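Local structure of dihydrodipicolinate synthase (Oceanobacillus iheyensis HTE831, 3D0C) at residues A[202-205]-A[206-210]; A[175-178]-A[179-183]; A[233-236]-A[237-240]; A[149-152]-A[153-156]. The protein probably acts as a 4-hydroxy-tetrahydrodipicolinate synthase, a Schiff-base-forming TIM-barrel lyase of the DapA family that condenses pyruvate with aspartate semialdehyde on the way to lysine. The protein carries 1 engineered substitution. All coordinates share one frame; numbering follows the deposited sequence.

Interaction 1: A[202-205]-A[206-210]; sequences FFYH and AGAVG
Tyr204 leans its ring over the chain that follows its own helix, so that Ala208, Val209 and Gly210 run past it. From CB, set at a chi1 of -101° away from the usual staggered positions, the side chain leaves the helix and then swings back. CG and CD2 each lie 3.8 Å from Ala208 O, which sits over the centre of one ring face, 3.7 Å above the plane. Further out, CE1 and CZ meet Gly210 N, and the tip, OH, reaches 3.1 Å from both Val209 O and Gly210 CA. Helix 196-206 ends here in a Schellman motif: Gly207 has positive phi, and Ala208 N donates to Phe203 O at 2.9 Å while Gly207 N bonds to Tyr204 O. Gly207 suits this turn, since at its backbone angles a CB would collide with the carbonyl O of Ala206. With this turn the chain passes from the helix into the last barrel strand, 210-213. Putting an alanine at Tyr204 would probably uncover Ala208 O and leave a gap between the loop and Leu227 and Leu230 of helix 220-232. A water donates to both Tyr204 O and Ala208 O, bridging the helix end to the loop. On the buried flank, Phe203 CB packs 3.8 Å from Ala208 CB, and the Phe203 ring leads away toward Val176.

Interaction 2: A[175-178]-A[179-183]; sequences RVTQ and VMRAV. Engineered in segment 179-183: Met180 (natural residue Ile).
Val179 N donates to Arg175 O at 3.0 Å with a nearly straight N-H...O angle of 175°, the first of the i to i+4 bonds that carry helix 173-182 through both segments. Met180 N follows on Val176 O. Toward the end of the helix the bonds bend: Ala182 N reaches Gln178 O at only 136°, and Arg181 N adds a weak bond to the same oxygen before Val183 leaves helical angles. On the side facing helix 196-206, Val176 and the engineered Met180, present as selenomethionine, lie side by side. Val176 CG2, anti to its own nitrogen, meets Met180 CE at 3.5 Å, tighter than usual, and the bend at chi3 (-69°) also brings CE to 3.3 Å from Val176 O. One residue further round the helix, Thr177 CG2 rests 4.0 Å from Arg181 CD, while Thr177 OG1 bonds to Ile173 O within the helix. Val179 tucks CG1 against Val176 O and faces the barrel, touching Tyr168 and Phe191, as the helix of a beta-alpha-beta crossover does. Arg175 turns its guanidinium to Asp151, Ala147 O and Leu149 O. With only apolar side-chain contact between the segments, the helix turn itself rests on its backbone bonds, while the charged end of Arg175 joins it to the loop before helix 152-157.

Interaction 3: A[233-236]-A[237-240]; sequences GNQE and KIWD
Gln235 OE1 lies over one face of the Trp239 indole, 3.1 Å above the plane and offset toward the rim, with Ile238 CG2 higher above that same face. The amide plane is turned 58° from the ring, and OE1 comes 3.4 Å from CE2 without a hydrogen bond to NE1. Trp239 also meets Trp242 edge-to-face and the ring of Phe202. Gln235 and Trp239 lie at the start of helix 235-257, just after Gly233, with positive phi, has closed helix 220-232 in a Schellman motif. Asn234 is the N-cap of the new helix: its CG, anti to the backbone N (chi1 -174°), swings OD1 forward to accept from Lys237 N at 2.8 Å. The donor stands above the amide plane, away from a lone pair, yet the bond is fairly straight at its hydrogen. A leucine at Asn234 would probably leave Lys237 N without this acceptor and the first turn less firmly fixed. Ile238 N donates to Asn234 O, and Trp239 N to Gln235 O at 3.0 Å. Ile238, the buried member, turns inward onto Ala229, Leu230 and Pro201, while its CD1 approaches Gln235 NE2 at 3.7 Å and its CG1 lies 3.0 Å from Asn234 O.

Interaction 4: A[149-152]-A[153-156]; sequences LSDD and VIKE
Asp152 and Lys155 both place CG anti to the carbonyl carbon (chi1 -69° and -66°), which sends the two chains off the helix side by side, and a bend at chi3 of Lys155 (61°) then turns its end toward the carboxylate. They meet in an i to i+3 salt bridge on the exposed first turn of helix 152-157, which follows barrel strand 140-144. Asp152 OD1 is 3.3 Å from Lys155 NZ, a weak bond, and it lies along the aliphatic part as well, 3.1 Å from Lys155 CD. The negative charge of Asp152 sits near the N-terminal end of the helix, where the helix dipole would be expected to favour it. Ser150 precedes the turn, and its OG probably caps Asp152 N, although that nitrogen is less surely placed. Ser150 O accepts from Val153 N at 3.0 Å, and Lys155 N donates to Asp151 O, while Glu156 N closes on Asp152 O at 2.8 Å. The Asp151 carboxylate points elsewhere, its OD1 taking the hydroxyl of Tyr168 on barrel strand 163-168. Ile154 faces the barrel, against Phe144 and Ile166, whereas Val153 turns to Asp122 and Val126 of helix 122-135, its CG2 3.3 Å from Ser150 O.

Overall arrangement
Following the chain from the N terminus, interaction 4 comes first, at the start of helix 152-157, then interaction 2 on helix 173-182, interaction 1 at the end of helix 196-206 and interaction 3 at the start of helix 235-257. Each is local and closes before the next opens, so none nest or cross. Neighbours are nevertheless joined in space: Arg175 ties interaction 2 to Leu149 and Asp151 of interaction 4, and Met180 and Thr177 pack on Ala206 of interaction 1, whose Phe202 meets Trp239 of interaction 3. The row thus runs round the outer helices of the barrel to the C-terminal helices; interactions 3 and 4, centres about 32 Å apart, do not touch.

Interaction 1: A[202-205]-A[206-210]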
loop_
_atom_site.group_PDB
_atom_site.type_symbol
_atom_site.label_atom_id
_atom_site.label_comp_id
_atom_site.label_asym_id
_atom_site.label_seq_id
_atom_site.Cartn_x
_atom_site.Cartn_y
_atom_site.Cartn_z
ATOM N N PHE A 202 27.365 1.990 0.005
ATOM C CA PHE A 202 27.394 0.975 -1.038
ATOM C C PHE A 202 26.780 1.479 -2.332
ATOM O O PHE A 202 27.294 1.191 -3.417
ATOM C CB PHE A 202 26.689 -0.287 -0.545
ATOM C CG PHE A 202 27.263 -0.813 0.732
ATOM C CD1 PHE A 202 28.508 -1.436 0.746
ATOM C CD2 PHE A 202 26.613 -0.589 1.938
ATOM C CE1 PHE A 202 29.101 -1.819 1.942
ATOM C CE2 PHE A 202 27.197 -0.968 3.140
ATOM C CZ PHE A 202 28.447 -1.584 3.141
ATOM N N PHE A 203 25.693 2.239 -2.219
ATOM C CA PHE A 203 25.034 2.790 -3.398
ATOM C C PHE A 203 25.945 3.786 -4.095
ATOM O O PHE A 203 25.962 3.861 -5.328
ATOM C CB PHE A 203 23.737 3.496 -3.011
ATOM C CG PHE A 203 22.534 2.594 -2.986
ATOM C CD1 PHE A 203 22.504 1.472 -2.160
ATOM C CD2 PHE A 203 21.429 2.872 -3.779
ATOM C CE1 PHE A 203 21.384 0.640 -2.130
ATOM C CE2 PHE A 203 20.308 2.049 -3.755
ATOM C CZ PHE A 203 20.283 0.930 -2.927
ATOM N N TYR A 204 26.686 4.553 -3.297
ATOM C CA TYR A 204 27.606 5.563 -3.817
ATOM C C TYR A 204 28.728 4.927 -4.608
ATOM O O TYR A 204 29.091 5.405 -5.685
ATOM C CB TYR A 204 28.204 6.393 -2.678
ATOM C CG TYR A 204 27.544 7.734 -2.507
ATOM C CD1 TYR A 204 26.234 7.830 -2.037
ATOM C CD2 TYR A 204 28.215 8.911 -2.839
ATOM C CE1 TYR A 204 25.605 9.064 -1.900
ATOM C CE2 TYR A 204 27.597 10.155 -2.708
ATOM C CZ TYR A 204 26.290 10.223 -2.236
ATOM O OH TYR A 204 25.659 11.436 -2.096
ATOM N N HIS A 205 29.285 3.850 -4.070
ATOM C CA HIS A 205 30.351 3.155 -4.770
ATOM C C HIS A 205 29.812 2.663 -6.110
ATOM O O HIS A 205 30.558 2.567 -7.086
ATOM C CB HIS A 205 30.857 1.969 -3.946
ATOM C CG HIS A 205 31.835 1.108 -4.680
ATOM N ND1 HIS A 205 33.082 1.559 -5.066
ATOM C CD2 HIS A 205 31.739 -0.161 -5.140
ATOM C CE1 HIS A 205 33.705 0.608 -5.732
ATOM N NE2 HIS A 205 32.912 -0.448 -5.794
ATOM N N ALA A 206 28.512 2.368 -6.153
ATOM C CA ALA A 206 27.871 1.878 -7.371
ATOM C C ALA A 206 27.561 2.993 -8.375
ATOM O O ALA A 206 27.391 2.732 -9.565
ATOM C CB ALA A 206 26.588 1.104 -7.016
ATOM N N GLY A 207 27.489 4.231 -7.900
ATOM C CA GLY A 207 27.215 5.340 -8.798
ATOM C C GLY A 207 26.184 6.350 -8.319
ATOM O O GLY A 207 26.028 7.407 -8.932
ATOM N N ALA A 208 25.472 6.044 -7.236
ATOM C CA ALA A 208 24.466 6.971 -6.719
ATOM C C ALA A 208 25.124 8.312 -6.391
ATOM O O ALA A 208 26.314 8.364 -6.092
ATOM C CB ALA A 208 23.790 6.383 -5.480
ATOM N N VAL A 209 24.348 9.391 -6.450
ATOM C CA VAL A 209 24.872 10.730 -6.194
ATOM C C VAL A 209 24.245 11.429 -4.992
ATOM O O VAL A 209 24.542 12.592 -4.716
ATOM C CB VAL A 209 24.672 11.635 -7.429
ATOM C CG1 VAL A 209 25.320 10.993 -8.652
ATOM C CG2 VAL A 209 23.182 11.860 -7.673
ATOM N N GLY A 210 23.369 10.730 -4.284
ATOM C CA GLY A 210 22.738 11.329 -3.125
ATOM C C GLY A 210 21.997 10.284 -2.321
ATOM O O GLY A 210 21.948 9.115 -2.710
HETATM O O HOH W 1 28.743 7.723 -6.570
#

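Interaction 2: A[175-178]-A[179-183]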
loop_
_atom_site.group_PDB
_atom_site.type_symbol
_atom_site.label_atom_id
_atom_site.label_comp_id
_atom_site.label_asym_id
_atom_site.label_seq_id
_atom_site.Cartn_x
_atom_site.Cartn_y
_atom_site.Cartn_z
ATOM N N ARG A 175 21.621 -5.103 -8.818
ATOM C CA ARG A 175 20.617 -4.394 -9.605
ATOM C C ARG A 175 20.857 -2.895 -9.678
ATOM O O ARG A 175 20.687 -2.288 -10.737
ATOM C CB ARG A 175 19.208 -4.634 -9.046
ATOM C CG ARG A 175 18.619 -5.978 -9.418
ATOM C CD ARG A 175 17.186 -6.147 -8.925
ATOM N NE ARG A 175 16.248 -5.210 -9.539
ATOM C CZ ARG A 175 14.923 -5.332 -9.466
ATOM N NH1 ARG A 175 14.389 -6.352 -8.809
ATOM N NH2 ARG A 175 14.133 -4.438 -10.044
ATOM N N VAL A 176 21.240 -2.287 -8.557
ATOM C CA VAL A 176 21.457 -0.853 -8.568
ATOM C C VAL A 176 22.603 -0.492 -9.489
ATOM O O VAL A 176 22.543 0.513 -10.198
ATOM C CB VAL A 176 21.733 -0.281 -7.151
ATOM C CG1 VAL A 176 23.032 -0.821 -6.585
ATOM C CG2 VAL A 176 21.776 1.236 -7.229
ATOM N N THR A 177 23.643 -1.320 -9.493
ATOM C CA THR A 177 24.793 -1.072 -10.358
ATOM C C THR A 177 24.382 -1.232 -11.824
ATOM O O THR A 177 24.738 -0.417 -12.669
ATOM C CB THR A 177 25.944 -2.046 -10.035
ATOM O OG1 THR A 177 26.314 -1.898 -8.657
ATOM C CG2 THR A 177 27.159 -1.760 -10.912
ATOM N N GLN A 178 23.628 -2.284 -12.122
ATOM C CA GLN A 178 23.184 -2.522 -13.492
ATOM C C GLN A 178 22.323 -1.391 -14.064
ATOM O O GLN A 178 22.641 -0.831 -15.119
ATOM C CB GLN A 178 22.397 -3.823 -13.570
ATOM C CG GLN A 178 23.220 -5.074 -13.329
ATOM C CD GLN A 178 22.339 -6.265 -12.998
ATOM O OE1 GLN A 178 21.168 -6.310 -13.388
ATOM N NE2 GLN A 178 22.893 -7.235 -12.283
ATOM N N VAL A 179 21.235 -1.049 -13.378
ATOM C CA VAL A 179 20.358 0.001 -13.882
ATOM C C VAL A 179 21.088 1.334 -14.090
ATOM O O VAL A 179 20.861 2.019 -15.088
ATOM C CB VAL A 179 19.112 0.196 -12.964
ATOM C CG1 VAL A 179 19.506 0.842 -11.652
ATOM C CG2 VAL A 179 18.074 1.030 -13.682
HETATM N N MSE A 180 21.983 1.692 -13.175
HETATM C CA MSE A 180 22.713 2.952 -13.314
HETATM C C MSE A 180 23.696 2.983 -14.483
HETATM O O MSE A 180 23.988 4.051 -15.038
HETATM C CB MSE A 180 23.441 3.290 -12.015
HETATM C CG MSE A 180 22.480 3.574 -10.874
HETATM SE SE MSE A 180 23.325 4.406 -9.361
HETATM C CE MSE A 180 24.384 2.884 -8.798
ATOM N N ARG A 181 24.215 1.823 -14.859
ATOM C CA ARG A 181 25.141 1.771 -15.982
ATOM C C ARG A 181 24.333 1.750 -17.273
ATOM O O ARG A 181 24.822 2.141 -18.335
ATOM C CB ARG A 181 26.021 0.518 -15.899
ATOM C CG ARG A 181 27.021 0.534 -14.751
ATOM C CD ARG A 181 27.841 -0.749 -14.702
ATOM N NE ARG A 181 28.601 -0.979 -15.929
ATOM C CZ ARG A 181 29.587 -0.202 -16.363
ATOM N NH1 ARG A 181 29.947 0.871 -15.673
ATOM N NH2 ARG A 181 30.215 -0.499 -17.493
ATOM N N ALA A 182 23.086 1.303 -17.172
ATOM C CA ALA A 182 22.210 1.201 -18.332
ATOM C C ALA A 182 21.628 2.532 -18.800
ATOM O O ALA A 182 21.420 2.738 -20.000
ATOM C CB ALA A 182 21.085 0.228 -18.038
ATOM N N VAL A 183 21.359 3.430 -17.858
ATOM C CA VAL A 183 20.790 4.731 -18.188
ATOM C C VAL A 183 21.871 5.728 -18.587
ATOM O O VAL A 183 22.763 6.035 -17.801
ATOM C CB VAL A 183 19.998 5.304 -16.996
ATOM C CG1 VAL A 183 19.359 6.637 -17.377
ATOM C CG2 VAL A 183 18.940 4.308 -16.560
#

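Interaction 3: A[233-236]-A[237-240]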
loop_
_atom_site.group_PDB
_atom_site.type_symbol
_atom_site.label_atom_id
_atom_site.label_comp_id
_atom_site.label_asym_id
_atom_site.label_seq_id
_atom_site.Cartn_x
_atom_site.Cartn_y
_atom_site.Cartn_z
ATOM N N GLY A 233 35.640 11.012 -0.708
ATOM C CA GLY A 233 36.225 9.711 -0.979
ATOM C C GLY A 233 37.109 9.228 0.156
ATOM O O GLY A 233 37.995 8.401 -0.042
ATOM N N ASN A 234 36.878 9.762 1.349
ATOM C CA ASN A 234 37.632 9.368 2.533
ATOM C C ASN A 234 37.002 8.070 3.042
ATOM O O ASN A 234 36.092 8.103 3.868
ATOM C CB ASN A 234 37.510 10.457 3.605
ATOM C CG ASN A 234 38.381 10.187 4.820
ATOM O OD1 ASN A 234 38.377 9.087 5.368
ATOM N ND2 ASN A 234 39.120 11.200 5.253
ATOM N N GLN A 235 37.468 6.928 2.546
ATOM C CA GLN A 235 36.895 5.653 2.970
ATOM C C GLN A 235 36.851 5.432 4.468
ATOM O O GLN A 235 35.858 4.922 4.988
ATOM C CB GLN A 235 37.647 4.480 2.345
ATOM C CG GLN A 235 37.156 4.109 0.948
ATOM C CD GLN A 235 35.643 3.895 0.886
ATOM O OE1 GLN A 235 35.061 3.280 1.780
ATOM N NE2 GLN A 235 35.006 4.394 -0.179
ATOM N N GLU A 236 37.932 5.789 5.154
ATOM C CA GLU A 236 38.007 5.594 6.592
ATOM C C GLU A 236 36.898 6.336 7.334
ATOM O O GLU A 236 36.240 5.772 8.214
ATOM C CB GLU A 236 39.376 6.039 7.107
ATOM C CG GLU A 236 40.545 5.229 6.553
ATOM C CD GLU A 236 40.559 5.179 5.028
ATOM O OE1 GLU A 236 40.562 6.261 4.392
ATOM O OE2 GLU A 236 40.565 4.057 4.466
ATOM N N LYS A 237 36.695 7.599 6.980
ATOM C CA LYS A 237 35.662 8.397 7.620
ATOM C C LYS A 237 34.271 7.880 7.227
ATOM O O LYS A 237 33.349 7.856 8.047
ATOM C CB LYS A 237 35.818 9.871 7.232
ATOM C CG LYS A 237 34.838 10.793 7.939
ATOM C CD LYS A 237 34.970 10.686 9.454
ATOM C CE LYS A 237 33.872 11.455 10.178
ATOM N NZ LYS A 237 33.913 12.914 9.895
ATOM N N ILE A 238 34.126 7.463 5.973
ATOM C CA ILE A 238 32.854 6.940 5.485
ATOM C C ILE A 238 32.383 5.798 6.382
ATOM O O ILE A 238 31.264 5.811 6.904
ATOM C CB ILE A 238 32.995 6.421 4.042
ATOM C CG1 ILE A 238 33.217 7.594 3.084
ATOM C CG2 ILE A 238 31.763 5.619 3.657
ATOM C CD1 ILE A 238 33.502 7.179 1.643
ATOM N N TRP A 239 33.255 4.810 6.560
ATOM C CA TRP A 239 32.957 3.653 7.393
ATOM C C TRP A 239 32.747 4.024 8.863
ATOM O O TRP A 239 31.914 3.423 9.535
ATOM C CB TRP A 239 34.086 2.619 7.284
ATOM C CG TRP A 239 34.203 1.971 5.934
ATOM C CD1 TRP A 239 35.354 1.556 5.323
ATOM C CD2 TRP A 239 33.131 1.634 5.040
ATOM N NE1 TRP A 239 35.067 0.982 4.105
ATOM C CE2 TRP A 239 33.710 1.014 3.908
ATOM C CE3 TRP A 239 31.739 1.787 5.088
ATOM C CZ2 TRP A 239 32.946 0.557 2.830
ATOM C CZ3 TRP A 239 30.981 1.332 4.018
ATOM C CH2 TRP A 239 31.586 0.722 2.905
ATOM N N ASP A 240 33.502 4.994 9.374
ATOM C CA ASP A 240 33.340 5.399 10.775
ATOM C C ASP A 240 31.966 6.043 11.018
ATOM O O ASP A 240 31.287 5.708 11.991
ATOM C CB ASP A 240 34.442 6.386 11.187
ATOM C CG ASP A 240 35.777 5.703 11.473
ATOM O OD1 ASP A 240 35.829 4.456 11.607
ATOM O OD2 ASP A 240 36.788 6.426 11.572
#

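Interaction 4: A[149-152]-A[153-156]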
loop_
_atom_site.group_PDB
_atom_site.type_symbol
_atom_site.label_atom_id
_atom_site.label_comp_id
_atom_site.label_asym_id
_atom_site.label_seq_id
_atom_site.Cartn_x
_atom_site.Cartn_y
_atom_site.Cartn_z
ATOM N N LEU A 149 9.254 -5.742 -9.688
ATOM C CA LEU A 149 9.157 -5.007 -10.940
ATOM C C LEU A 149 10.547 -4.951 -11.551
ATOM O O LEU A 149 11.550 -4.877 -10.840
ATOM C CB LEU A 149 8.643 -3.588 -10.707
ATOM C CG LEU A 149 7.191 -3.494 -10.241
ATOM C CD1 LEU A 149 6.797 -2.029 -10.102
ATOM C CD2 LEU A 149 6.288 -4.219 -11.244
ATOM N N SER A 150 10.601 -4.987 -12.874
ATOM C CA SER A 150 11.868 -4.952 -13.572
ATOM C C SER A 150 12.468 -3.557 -13.647
ATOM O O SER A 150 11.749 -2.551 -13.772
ATOM C CB SER A 150 11.681 -5.501 -14.988
ATOM O OG SER A 150 12.854 -5.336 -15.762
ATOM N N ASP A 151 13.790 -3.495 -13.574
ATOM C CA ASP A 151 14.473 -2.223 -13.689
ATOM C C ASP A 151 14.226 -1.631 -15.079
ATOM O O ASP A 151 14.486 -0.453 -15.307
ATOM C CB ASP A 151 15.975 -2.395 -13.438
ATOM C CG ASP A 151 16.276 -2.786 -12.004
ATOM O OD1 ASP A 151 15.650 -2.184 -11.103
ATOM O OD2 ASP A 151 17.126 -3.678 -11.776
ATOM N N ASP A 152 13.712 -2.436 -16.005
ATOM C CA ASP A 152 13.429 -1.927 -17.344
ATOM C C ASP A 152 12.306 -0.885 -17.310
ATOM O O ASP A 152 12.126 -0.133 -18.262
ATOM C CB ASP A 152 13.041 -3.060 -18.291
ATOM C CG ASP A 152 14.200 -3.993 -18.607
ATOM O OD1 ASP A 152 15.379 -3.572 -18.542
ATOM O OD2 ASP A 152 13.918 -5.159 -18.943
ATOM N N VAL A 153 11.540 -0.856 -16.221
ATOM C CA VAL A 153 10.470 0.134 -16.073
ATOM C C VAL A 153 11.160 1.497 -16.023
ATOM O O VAL A 153 10.726 2.464 -16.655
ATOM C CB VAL A 153 9.685 -0.059 -14.753
ATOM C CG1 VAL A 153 8.767 1.148 -14.495
ATOM C CG2 VAL A 153 8.879 -1.342 -14.816
ATOM N N ILE A 154 12.241 1.548 -15.249
ATOM C CA ILE A 154 13.034 2.757 -15.097
ATOM C C ILE A 154 13.685 3.114 -16.438
ATOM O O ILE A 154 13.622 4.261 -16.878
ATOM C CB ILE A 154 14.148 2.562 -14.030
ATOM C CG1 ILE A 154 13.531 2.450 -12.632
ATOM C CG2 ILE A 154 15.135 3.717 -14.086
ATOM C CD1 ILE A 154 14.522 2.036 -11.555
ATOM N N LYS A 155 14.309 2.126 -17.074
ATOM C CA LYS A 155 14.986 2.323 -18.358
ATOM C C LYS A 155 14.037 2.891 -19.409
ATOM O O LYS A 155 14.393 3.802 -20.163
ATOM C CB LYS A 155 15.579 0.994 -18.842
ATOM C CG LYS A 155 16.698 0.469 -17.942
ATOM C CD LYS A 155 17.111 -0.963 -18.275
ATOM C CE LYS A 155 17.632 -1.096 -19.695
ATOM N NZ LYS A 155 18.101 -2.489 -19.958
ATOM N N GLU A 156 12.828 2.348 -19.442
ATOM C CA GLU A 156 11.791 2.785 -20.371
ATOM C C GLU A 156 11.398 4.251 -20.165
ATOM O O GLU A 156 11.194 4.995 -21.127
ATOM C CB GLU A 156 10.551 1.906 -20.193
ATOM C CG GLU A 156 9.282 2.487 -20.770
ATOM C CD GLU A 156 9.037 2.040 -22.189
ATOM O OE1 GLU A 156 9.948 2.202 -23.029
ATOM O OE2 GLU A 156 7.930 1.526 -22.463
#